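Local atomic coordinates of phosphoacetylglucosamine mutase (Aspergillus lentulus, PDB entry 5O9X), a protein that catalyses the interconversion of N-acetylglucosamine 6-phosphate and N-acetylglucosamine 1-phosphate, probably through a bisphosphorylated sugar intermediate as in related phosphohexomutases. Residues A466-F471 with A504-T509; L460-V465 with A512-A517; A68-A73 with G508-V513. The protein carries 1 engineered substitution. All blocks are in the same frame, centred on the assembly; numbering follows the deposited sequence.

Contact 1 (A466-F471 with A504-T509); sequences AERSIF and ARASGT. Unlike the reference sequence in segment 466-471: Glu467 (reference Asp). With G16 (1,6-di-O-phosphono-alpha-D-glucopyranose), chain B.
The phosphate-binding site at the end of strand 501-506 and in the loop after it is backed by Arg468, in a short 3-10 turn, and Phe471 just after it, which meet Ala506 and Ser507 on the side away from the sugar phosphate. NH1 of Arg468 donates to Ser507 O at 2.8 Å, a bent bond with 131° at the hydrogen; the oxygen lies 19° out of the guanidinium plane. A long side chain suits this place because its aliphatic part and its charged end work separately: CG lies 4.0 Å from Ala506 CB, while a bend at chi3 (139°) turns NE out of the line of the chain, and NH1 beyond it reaches the loop backbone. The methyl of Ala506 lets the turn come close, its CB near Arg468 O and Phe471 CB. A water completes the join, donating to Phe471 O at 2.7 Å and accepting from Ala506 N.

On the ligand side, the site surrounds one phosphate of glucose 1,6-bisphosphate. Arg505 presents two donors edge-on, NH1 to O1P at 2.8 Å and NH2 to O3P, both nearly straight, while its NE pairs with Glu477. Gly508 N gives O3P a second donor at 2.8 Å. Ser507 OG and Thr509 OG1 both donate to O2P, each at 2.6 Å. The serine hydroxyl also accepts from Thr509 N at 3.0 Å, closing an ST turn, and Glu510 N is a further donor, so its rotation is fixed and its proton is left for the phosphate. Each terminal phosphate oxygen thus meets neutral or cationic donors, an arrangement consistent with binding a dianionic group, while Arg468 holds the Ser507 carbonyl on the far side of the loop.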
loop_
_atom_site.group_PDB
_atom_site.type_symbol
_atom_site.label_atom_id
_atom_site.label_comp_id
_atom_site.label_asym_id
_atom_site.label_seq_id
_atom_site.Cartn_x
_atom_site.Cartn_y
_atom_site.Cartn_z
ATOM N N ALA A 466 0.904 -6.390 26.601
ATOM C CA ALA A 466 -0.509 -6.714 27.025
ATOM C C ALA A 466 -1.510 -5.818 26.441
ATOM O O ALA A 466 -2.670 -6.243 26.182
ATOM C CB ALA A 466 -0.672 -6.599 28.535
ATOM N N GLU A 467 -1.132 -4.533 26.274
ATOM C CA GLU A 467 -2.168 -3.544 26.038
ATOM C C GLU A 467 -1.683 -2.449 25.101
ATOM O O GLU A 467 -1.243 -1.403 25.580
ATOM C CB GLU A 467 -2.462 -2.887 27.393
ATOM C CG GLU A 467 -3.908 -2.763 27.732
ATOM C CD GLU A 467 -4.640 -1.790 26.869
ATOM O OE1 GLU A 467 -4.560 -1.875 25.618
ATOM O OE2 GLU A 467 -5.345 -0.943 27.467
ATOM N N ARG A 468 -1.746 -2.642 23.797
ATOM C CA ARG A 468 -0.958 -1.679 22.983
ATOM C C ARG A 468 -1.660 -0.280 22.971
ATOM O O ARG A 468 -1.037 0.730 22.608
ATOM C CB ARG A 468 -0.616 -2.259 21.578
ATOM C CG ARG A 468 -1.747 -2.205 20.669
ATOM C CD ARG A 468 -1.592 -3.148 19.471
ATOM N NE ARG A 468 -2.942 -3.708 19.330
ATOM C CZ ARG A 468 -3.661 -3.734 18.232
ATOM N NH1 ARG A 468 -3.168 -3.372 17.084
ATOM N NH2 ARG A 468 -4.877 -4.259 18.287
ATOM N N SER A 469 -2.906 -0.219 23.462
ATOM C CA SER A 469 -3.676 1.035 23.506
ATOM C C SER A 469 -3.068 2.040 24.481
ATOM O O SER A 469 -3.377 3.219 24.386
ATOM C CB SER A 469 -5.148 0.827 23.844
ATOM O OG SER A 469 -5.312 0.595 25.235
ATOM N N ILE A 470 -2.176 1.605 25.359
ATOM C CA ILE A 470 -1.486 2.605 26.211
ATOM C C ILE A 470 -0.309 3.331 25.481
ATOM O O ILE A 470 0.263 4.293 26.022
ATOM C CB ILE A 470 -1.009 2.019 27.546
ATOM C CG1 ILE A 470 0.256 1.163 27.324
ATOM C CG2 ILE A 470 -2.145 1.212 28.211
ATOM C CD1 ILE A 470 0.962 0.708 28.579
ATOM N N PHE A 471 0.069 2.854 24.290
ATOM C CA PHE A 471 1.168 3.512 23.500
ATOM C C PHE A 471 0.525 4.495 22.529
ATOM O O PHE A 471 -0.113 4.084 21.544
ATOM C CB PHE A 471 1.972 2.462 22.739
ATOM C CG PHE A 471 2.751 1.573 23.653
ATOM C CD1 PHE A 471 4.076 1.913 24.009
ATOM C CD2 PHE A 471 2.118 0.479 24.310
ATOM C CE1 PHE A 471 4.822 1.079 24.860
ATOM C CE2 PHE A 471 2.850 -0.320 25.171
ATOM C CZ PHE A 471 4.172 -0.029 25.468
ATOM N N ALA A 504 9.028 4.260 18.875
ATOM C CA ALA A 504 8.135 3.114 19.104
ATOM C C ALA A 504 6.672 3.546 18.891
ATOM O O ALA A 504 6.259 4.642 19.327
ATOM C CB ALA A 504 8.313 2.592 20.567
ATOM N N ARG A 505 5.823 2.664 18.313
ATOM C CA ARG A 505 4.413 3.042 18.146
ATOM C C ARG A 505 3.660 1.724 17.986
ATOM O O ARG A 505 4.229 0.699 17.514
ATOM C CB ARG A 505 4.116 3.896 16.913
ATOM C CG ARG A 505 4.754 3.347 15.608
ATOM C CD ARG A 505 4.310 4.142 14.348
ATOM N NE ARG A 505 2.940 3.794 13.927
ATOM C CZ ARG A 505 2.597 2.673 13.250
ATOM N NH1 ARG A 505 3.485 1.705 12.954
ATOM N NH2 ARG A 505 1.336 2.498 12.891
ATOM N N ALA A 506 2.402 1.770 18.390
ATOM C CA ALA A 506 1.474 0.608 18.261
ATOM C C ALA A 506 1.228 0.391 16.766
ATOM O O ALA A 506 1.041 1.354 15.962
ATOM C CB ALA A 506 0.123 0.942 18.945
ATOM N N SER A 507 1.287 -0.888 16.371
ATOM C CA SER A 507 0.822 -1.277 15.050
ATOM C C SER A 507 -0.703 -1.165 15.012
ATOM O O SER A 507 -1.373 -1.480 16.028
ATOM C CB SER A 507 1.257 -2.765 14.792
ATOM O OG SER A 507 0.614 -3.251 13.606
ATOM N N GLY A 508 -1.233 -0.786 13.837
ATOM C CA GLY A 508 -2.681 -0.823 13.511
ATOM C C GLY A 508 -3.031 -1.930 12.575
ATOM O O GLY A 508 -4.161 -1.915 11.982
ATOM N N THR A 509 -2.106 -2.899 12.365
ATOM C CA THR A 509 -2.443 -4.075 11.515
ATOM C C THR A 509 -2.265 -5.418 12.280
ATOM O O THR A 509 -2.782 -6.456 11.837
ATOM C CB THR A 509 -1.624 -4.164 10.200
ATOM O OG1 THR A 509 -0.217 -4.319 10.505
ATOM C CG2 THR A 509 -1.823 -2.945 9.303
HETATM C C1 G16 B . -0.643 -1.623 5.881
HETATM C C2 G16 B . -0.798 -0.177 5.419
HETATM C C3 G16 B . 0.603 0.508 5.328
HETATM C C4 G16 B . 1.410 0.445 6.613
HETATM C C5 G16 B . 1.535 -1.019 7.016
HETATM C C6 G16 B . 2.056 -1.247 8.415
HETATM O O1 G16 B . 0.116 -2.342 4.904
HETATM O O2 G16 B . -1.524 -0.034 4.160
HETATM O O3 G16 B . 0.394 1.781 4.861
HETATM O O4 G16 B . 2.800 0.985 6.513
HETATM O O5 G16 B . 0.239 -1.652 7.136
HETATM O O6 G16 B . 1.100 -0.575 9.353
HETATM P P G16 B . 1.336 -0.740 10.950
HETATM O O1P G16 B . 2.803 -0.372 11.273
HETATM O O2P G16 B . 1.113 -2.229 11.308
HETATM O O3P G16 B . 0.264 0.095 11.682
HETATM P "P'" G16 B . -0.465 -3.654 4.114
HETATM O O1X G16 B . -1.983 -3.431 3.879
HETATM O O2X G16 B . -0.347 -4.864 5.097
HETATM O O3X G16 B . 0.420 -3.925 2.946
HETATM O O HOH W 1 1.393 4.226 19.300
#

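Contact 2 (L460-V465 with A512-A517); sequences LVRVEV and AVRVYA. With G16 (1,6-di-O-phosphono-alpha-D-glucopyranose), chain B.
Val463 N donates to Val513 O at 2.7 Å, the shortest of four backbone bonds that join strands 460-463 and 513-517 as antiparallel neighbours. Val513 N returns the bond to Val463 O, and Val461 and Val515 form the next hydrogen-bonded pair, Val461 N to Val515 O being 2.8 Å. Between them, Arg462 faces Arg514 as a non-hydrogen-bonded pair, as does Leu460 with Tyr516.

The two faces differ. One is built of valines, whose branched side chains favour the extended backbone: CG2 of Val463 crosses to CG2 of Val515 at 3.9 Å, and CG2 of Val465 meets that of Val513 at about a right angle. The other face carries the two arginines with Leu460 and Tyr516. CG of Arg462 stands anti to the backbone N (chi1 -175°) and lies 3.6 Å from Ala512 CB; the chain runs extended to NE, and the same methyl lies 3.9 Å above the centre of one guanidinium face. Its charge is answered by Glu464 and, outside the strands, by Glu510. Arg514, extended from CG to NE, turns an edge to the sugar phosphate, NE to G16 O1P at 2.8 Å and NH2 to O2P at 2.9 Å, and NH2 also pairs with Glu510. Leu460 CD2 touches Tyr516 at the ring edge, 3.8 Å from CD1.

Strand 513-518 is the middle strand of this three-stranded sheet, with 501-506 along its other edge, and helix 522-539 packs on the valine face through Ala533, Val532 and Val536.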
loop_
_atom_site.group_PDB
_atom_site.type_symbol
_atom_site.label_atom_id
_atom_site.label_comp_id
_atom_site.label_asym_id
_atom_site.label_seq_id
_atom_site.Cartn_x
_atom_site.Cartn_y
_atom_site.Cartn_z
ATOM N N LEU A 460 14.403 -3.182 12.817
ATOM C CA LEU A 460 13.006 -3.212 13.332
ATOM C C LEU A 460 12.878 -4.294 14.372
ATOM O O LEU A 460 13.451 -5.395 14.190
ATOM C CB LEU A 460 11.999 -3.524 12.192
ATOM C CG LEU A 460 11.736 -2.325 11.223
ATOM C CD1 LEU A 460 11.145 -2.770 9.879
ATOM C CD2 LEU A 460 10.873 -1.183 11.844
ATOM N N VAL A 461 12.153 -4.031 15.465
ATOM C CA VAL A 461 11.838 -5.099 16.459
ATOM C C VAL A 461 10.355 -5.067 16.731
ATOM O O VAL A 461 9.813 -3.976 17.060
ATOM C CB VAL A 461 12.543 -4.833 17.818
ATOM C CG1 VAL A 461 12.291 -6.017 18.833
ATOM C CG2 VAL A 461 14.019 -4.653 17.610
ATOM N N ARG A 462 9.708 -6.240 16.646
ATOM C CA ARG A 462 8.271 -6.316 16.849
ATOM C C ARG A 462 8.135 -6.738 18.302
ATOM O O ARG A 462 8.664 -7.793 18.678
ATOM C CB ARG A 462 7.655 -7.387 15.917
ATOM C CG ARG A 462 6.111 -7.549 15.891
ATOM C CD ARG A 462 5.799 -8.828 15.072
ATOM N NE ARG A 462 4.367 -9.074 14.913
ATOM C CZ ARG A 462 3.639 -9.603 15.910
ATOM N NH1 ARG A 462 4.241 -9.953 17.047
ATOM N NH2 ARG A 462 2.346 -9.785 15.755
ATOM N N VAL A 463 7.477 -5.893 19.111
ATOM C CA VAL A 463 7.422 -6.120 20.557
ATOM C C VAL A 463 5.988 -6.495 20.936
ATOM O O VAL A 463 5.066 -5.747 20.658
ATOM C CB VAL A 463 7.906 -4.891 21.402
ATOM C CG1 VAL A 463 7.771 -5.173 22.924
ATOM C CG2 VAL A 463 9.327 -4.454 20.981
ATOM N N GLU A 464 5.817 -7.643 21.601
ATOM C CA GLU A 464 4.448 -8.017 22.110
ATOM C C GLU A 464 4.201 -7.393 23.458
ATOM O O GLU A 464 5.096 -7.393 24.260
ATOM C CB GLU A 464 4.329 -9.563 22.149
ATOM C CG GLU A 464 3.998 -9.991 20.734
ATOM C CD GLU A 464 3.829 -11.459 20.521
ATOM O OE1 GLU A 464 4.207 -12.255 21.422
ATOM O OE2 GLU A 464 3.389 -11.795 19.382
ATOM N N VAL A 465 3.051 -6.752 23.652
ATOM C CA VAL A 465 2.742 -6.117 24.945
ATOM C C VAL A 465 1.320 -6.564 25.340
ATOM O O VAL A 465 0.554 -6.949 24.480
ATOM C CB VAL A 465 2.790 -4.541 24.809
ATOM C CG1 VAL A 465 4.201 -4.059 24.452
ATOM C CG2 VAL A 465 1.789 -4.084 23.757
ATOM N N ALA A 512 0.972 -5.678 18.140
ATOM C CA ALA A 512 2.334 -5.484 18.601
ATOM C C ALA A 512 2.615 -3.991 18.671
ATOM O O ALA A 512 1.844 -3.177 18.116
ATOM C CB ALA A 512 3.298 -6.078 17.584
ATOM N N VAL A 513 3.742 -3.660 19.341
ATOM C CA VAL A 513 4.356 -2.362 19.234
ATOM C C VAL A 513 5.598 -2.538 18.335
ATOM O O VAL A 513 6.450 -3.427 18.602
ATOM C CB VAL A 513 4.740 -1.800 20.633
ATOM C CG1 VAL A 513 5.537 -0.485 20.545
ATOM C CG2 VAL A 513 3.406 -1.440 21.311
ATOM N N ARG A 514 5.797 -1.556 17.424
ATOM C CA ARG A 514 6.994 -1.605 16.567
ATOM C C ARG A 514 8.067 -0.687 17.092
ATOM O O ARG A 514 7.772 0.450 17.423
ATOM C CB ARG A 514 6.634 -1.140 15.137
ATOM C CG ARG A 514 5.549 -1.985 14.477
ATOM C CD ARG A 514 5.522 -1.777 12.945
ATOM N NE ARG A 514 4.348 -2.468 12.318
ATOM C CZ ARG A 514 4.254 -3.802 12.151
ATOM N NH1 ARG A 514 5.232 -4.622 12.632
ATOM N NH2 ARG A 514 3.142 -4.307 11.528
ATOM N N VAL A 515 9.314 -1.168 17.066
ATOM C CA VAL A 515 10.458 -0.321 17.397
ATOM C C VAL A 515 11.305 -0.228 16.142
ATOM O O VAL A 515 11.680 -1.263 15.564
ATOM C CB VAL A 515 11.279 -0.938 18.558
ATOM C CG1 VAL A 515 12.628 -0.206 18.757
ATOM C CG2 VAL A 515 10.406 -0.895 19.860
ATOM N N TYR A 516 11.711 0.997 15.851
ATOM C CA TYR A 516 12.664 1.216 14.769
ATOM C C TYR A 516 13.874 1.915 15.381
ATOM O O TYR A 516 13.728 2.803 16.242
ATOM C CB TYR A 516 11.961 2.150 13.747
ATOM C CG TYR A 516 12.953 2.622 12.662
ATOM C CD1 TYR A 516 13.252 1.773 11.594
ATOM C CD2 TYR A 516 13.673 3.859 12.793
ATOM C CE1 TYR A 516 14.199 2.168 10.571
ATOM C CE2 TYR A 516 14.630 4.251 11.781
ATOM C CZ TYR A 516 14.879 3.385 10.697
ATOM O OH TYR A 516 15.841 3.715 9.701
ATOM N N ALA A 517 15.091 1.553 14.924
ATOM C CA ALA A 517 16.261 2.299 15.321
ATOM C C ALA A 517 17.188 2.371 14.105
ATOM O O ALA A 517 17.284 1.411 13.377
ATOM C CB ALA A 517 16.966 1.673 16.535
HETATM C C1 G16 B . -0.643 -1.623 5.881
HETATM C C2 G16 B . -0.798 -0.177 5.419
HETATM C C3 G16 B . 0.603 0.508 5.328
HETATM C C4 G16 B . 1.410 0.445 6.613
HETATM C C5 G16 B . 1.535 -1.019 7.016
HETATM C C6 G16 B . 2.056 -1.247 8.415
HETATM O O1 G16 B . 0.116 -2.342 4.904
HETATM O O2 G16 B . -1.524 -0.034 4.160
HETATM O O3 G16 B . 0.394 1.781 4.861
HETATM O O4 G16 B . 2.800 0.985 6.513
HETATM O O5 G16 B . 0.239 -1.652 7.136
HETATM O O6 G16 B . 1.100 -0.575 9.353
HETATM P P G16 B . 1.336 -0.740 10.950
HETATM O O1P G16 B . 2.803 -0.372 11.273
HETATM O O2P G16 B . 1.113 -2.229 11.308
HETATM O O3P G16 B . 0.264 0.095 11.682
HETATM P "P'" G16 B . -0.465 -3.654 4.114
HETATM O O1X G16 B . -1.983 -3.431 3.879
HETATM O O2X G16 B . -0.347 -4.864 5.097
HETATM O O3X G16 B . 0.420 -3.925 2.946
#

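Contact 3 (A68-A73 with G508-V513); sequences AAHNPA and GTEDAV. Engineered in segment 68-73: Ala69 (natural residue Ser). With G16 (1,6-di-O-phosphono-alpha-D-glucopyranose), chain B.
His70 reaches from the loop of the first domain to Thr509 and Glu510 of the C-terminal domain, and the ring rim passes from phosphate to hydroxyl to carboxylate. CB and CG lie near the phosphate oxygen O2X of the bound sugar bisphosphate. ND1 donates almost straight to O2X at 2.7 Å, an atom that also receives a weak bond from the backbone N of His70. Next on the rim, CE1 stands 3.2 Å from Thr509 OG1. Beyond CE1, NE2 donates to Glu510 OE1 at 2.7 Å, with 172° at the hydrogen, and CD2 comes near the same carboxylate oxygen. The carboxylate is met on its anti side, its plane turned 50° from the ring. A histidine suits the gap because its two ring nitrogens point to different partners, a phosphate and a carboxylate.

Glu510 is itself held: OE1 also pairs with Arg514 NH2, and OE2 with Arg462 NE. Asn71 adds a second strut. Its ND2 donates to Thr509 O at 3.0 Å, from above the carbonyl plane, and also to Asp75, while OD1, 3.1 Å over one face of the His70 ring toward its rim, accepts from Arg33. Such charged neighbours probably polarise the amide.

Ala69, an engineered residue where the natural one is serine, places its CB 3.1 Å from O2X. Its type II' turn, Ala68 to Asn71, belongs to the loop that in related phosphohexomutases carries the phosphorylated serine, closed here against the phosphate-binding loop of the C-terminal domain.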
loop_
_atom_site.group_PDB
_atom_site.type_symbol
_atom_site.label_atom_id
_atom_site.label_comp_id
_atom_site.label_asym_id
_atom_site.label_seq_id
_atom_site.Cartn_x
_atom_site.Cartn_y
_atom_site.Cartn_z
ATOM N N ALA A 68 -5.726 -9.665 4.315
ATOM C CA ALA A 68 -4.845 -9.123 5.364
ATOM C C ALA A 68 -3.413 -8.809 4.834
ATOM O O ALA A 68 -2.515 -8.580 5.648
ATOM C CB ALA A 68 -4.820 -10.029 6.606
ATOM N N ALA A 69 -3.228 -8.766 3.485
ATOM C CA ALA A 69 -2.003 -8.099 2.853
ATOM C C ALA A 69 -0.658 -8.711 3.321
ATOM O O ALA A 69 -0.413 -9.873 3.003
ATOM C CB ALA A 69 -2.062 -6.613 3.153
ATOM N N HIS A 70 0.176 -8.010 4.140
ATOM C CA HIS A 70 1.468 -8.553 4.580
ATOM C C HIS A 70 1.334 -9.563 5.739
ATOM O O HIS A 70 2.322 -10.281 6.061
ATOM C CB HIS A 70 2.432 -7.407 5.093
ATOM C CG HIS A 70 2.205 -7.005 6.507
ATOM N ND1 HIS A 70 1.276 -6.029 6.858
ATOM C CD2 HIS A 70 2.753 -7.438 7.670
ATOM C CE1 HIS A 70 1.282 -5.878 8.175
ATOM N NE2 HIS A 70 2.170 -6.725 8.685
ATOM N N ASN A 71 0.162 -9.585 6.394
ATOM C CA ASN A 71 -0.053 -10.461 7.597
ATOM C C ASN A 71 0.121 -11.981 7.347
ATOM O O ASN A 71 -0.053 -12.474 6.204
ATOM C CB ASN A 71 -1.425 -10.242 8.261
ATOM C CG ASN A 71 -1.519 -8.862 8.960
ATOM O OD1 ASN A 71 -1.047 -7.861 8.431
ATOM N ND2 ASN A 71 -2.169 -8.833 10.125
ATOM N N PRO A 72 0.403 -12.714 8.440
ATOM C CA PRO A 72 0.538 -14.183 8.269
ATOM C C PRO A 72 -0.811 -14.758 7.748
ATOM O O PRO A 72 -1.896 -14.115 7.882
ATOM C CB PRO A 72 0.847 -14.686 9.723
ATOM C CG PRO A 72 1.529 -13.456 10.389
ATOM C CD PRO A 72 0.705 -12.282 9.863
ATOM N N ALA A 73 -0.722 -15.934 7.123
ATOM C CA ALA A 73 -1.853 -16.622 6.453
ATOM C C ALA A 73 -3.092 -16.806 7.329
ATOM O O ALA A 73 -4.195 -16.832 6.756
ATOM C CB ALA A 73 -1.382 -18.011 5.932
ATOM N N GLY A 508 -1.233 -0.786 13.837
ATOM C CA GLY A 508 -2.681 -0.823 13.511
ATOM C C GLY A 508 -3.031 -1.930 12.575
ATOM O O GLY A 508 -4.161 -1.915 11.982
ATOM N N THR A 509 -2.106 -2.899 12.365
ATOM C CA THR A 509 -2.443 -4.075 11.515
ATOM C C THR A 509 -2.265 -5.418 12.280
ATOM O O THR A 509 -2.782 -6.456 11.837
ATOM C CB THR A 509 -1.624 -4.164 10.200
ATOM O OG1 THR A 509 -0.217 -4.319 10.505
ATOM C CG2 THR A 509 -1.823 -2.945 9.303
ATOM N N GLU A 510 -1.451 -5.411 13.358
ATOM C CA GLU A 510 -1.129 -6.545 14.173
ATOM C C GLU A 510 -1.126 -6.124 15.626
ATOM O O GLU A 510 -0.946 -4.935 15.927
ATOM C CB GLU A 510 0.326 -6.991 13.872
ATOM C CG GLU A 510 0.493 -7.469 12.467
ATOM C CD GLU A 510 1.960 -7.792 12.222
ATOM O OE1 GLU A 510 2.627 -7.210 11.303
ATOM O OE2 GLU A 510 2.409 -8.610 13.023
ATOM N N ASP A 511 -1.307 -7.104 16.522
ATOM C CA ASP A 511 -1.201 -6.846 17.931
ATOM C C ASP A 511 0.292 -6.794 18.403
ATOM O O ASP A 511 0.862 -7.765 18.951
ATOM C CB ASP A 511 -1.962 -7.931 18.702
ATOM C CG ASP A 511 -2.135 -7.553 20.182
ATOM O OD1 ASP A 511 -1.737 -6.427 20.581
ATOM O OD2 ASP A 511 -2.655 -8.378 20.939
ATOM N N ALA A 512 0.972 -5.678 18.140
ATOM C CA ALA A 512 2.334 -5.484 18.601
ATOM C C ALA A 512 2.615 -3.991 18.671
ATOM O O ALA A 512 1.844 -3.177 18.116
ATOM C CB ALA A 512 3.298 -6.078 17.584
ATOM N N VAL A 513 3.742 -3.660 19.341
ATOM C CA VAL A 513 4.356 -2.362 19.234
ATOM C C VAL A 513 5.598 -2.538 18.335
ATOM O O VAL A 513 6.450 -3.427 18.602
ATOM C CB VAL A 513 4.740 -1.800 20.633
ATOM C CG1 VAL A 513 5.537 -0.485 20.545
ATOM C CG2 VAL A 513 3.406 -1.440 21.311
HETATM C C1 G16 B . -0.643 -1.623 5.881
HETATM C C2 G16 B . -0.798 -0.177 5.419
HETATM C C3 G16 B . 0.603 0.508 5.328
HETATM C C4 G16 B . 1.410 0.445 6.613
HETATM C C5 G16 B . 1.535 -1.019 7.016
HETATM C C6 G16 B . 2.056 -1.247 8.415
HETATM O O1 G16 B . 0.116 -2.342 4.904
HETATM O O2 G16 B . -1.524 -0.034 4.160
HETATM O O3 G16 B . 0.394 1.781 4.861
HETATM O O4 G16 B . 2.800 0.985 6.513
HETATM O O5 G16 B . 0.239 -1.652 7.136
HETATM O O6 G16 B . 1.100 -0.575 9.353
HETATM P P G16 B . 1.336 -0.740 10.950
HETATM O O1P G16 B . 2.803 -0.372 11.273
HETATM O O2P G16 B . 1.113 -2.229 11.308
HETATM O O3P G16 B . 0.264 0.095 11.682
HETATM P "P'" G16 B . -0.465 -3.654 4.114
HETATM O O1X G16 B . -1.983 -3.431 3.879
HETATM O O2X G16 B . -0.347 -4.864 5.097
HETATM O O3X G16 B . 0.420 -3.925 2.946
#

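Contacts 1 and 2 belong to one domain and are partly buried, while contact 3 joins it to the first domain across 434 intervening residues and is the most buried of the three. Contact 2 is regular strand pairing with a valine face; contact 1 borders the same sheet, since strand 501-506 pairs with 513-518, but relies on a single arginine bond and a water. Contact 3 has no regular structure and rests on polar side chains. All reach the bound bisphosphate, contacts 1 and 2 at one phosphate, contact 3 at both, His70 taking the second. Residues 508-513 tie them together: Glu510 pairs with Arg462 of contact 2, and Asp511 approaches Arg468 of contact 1.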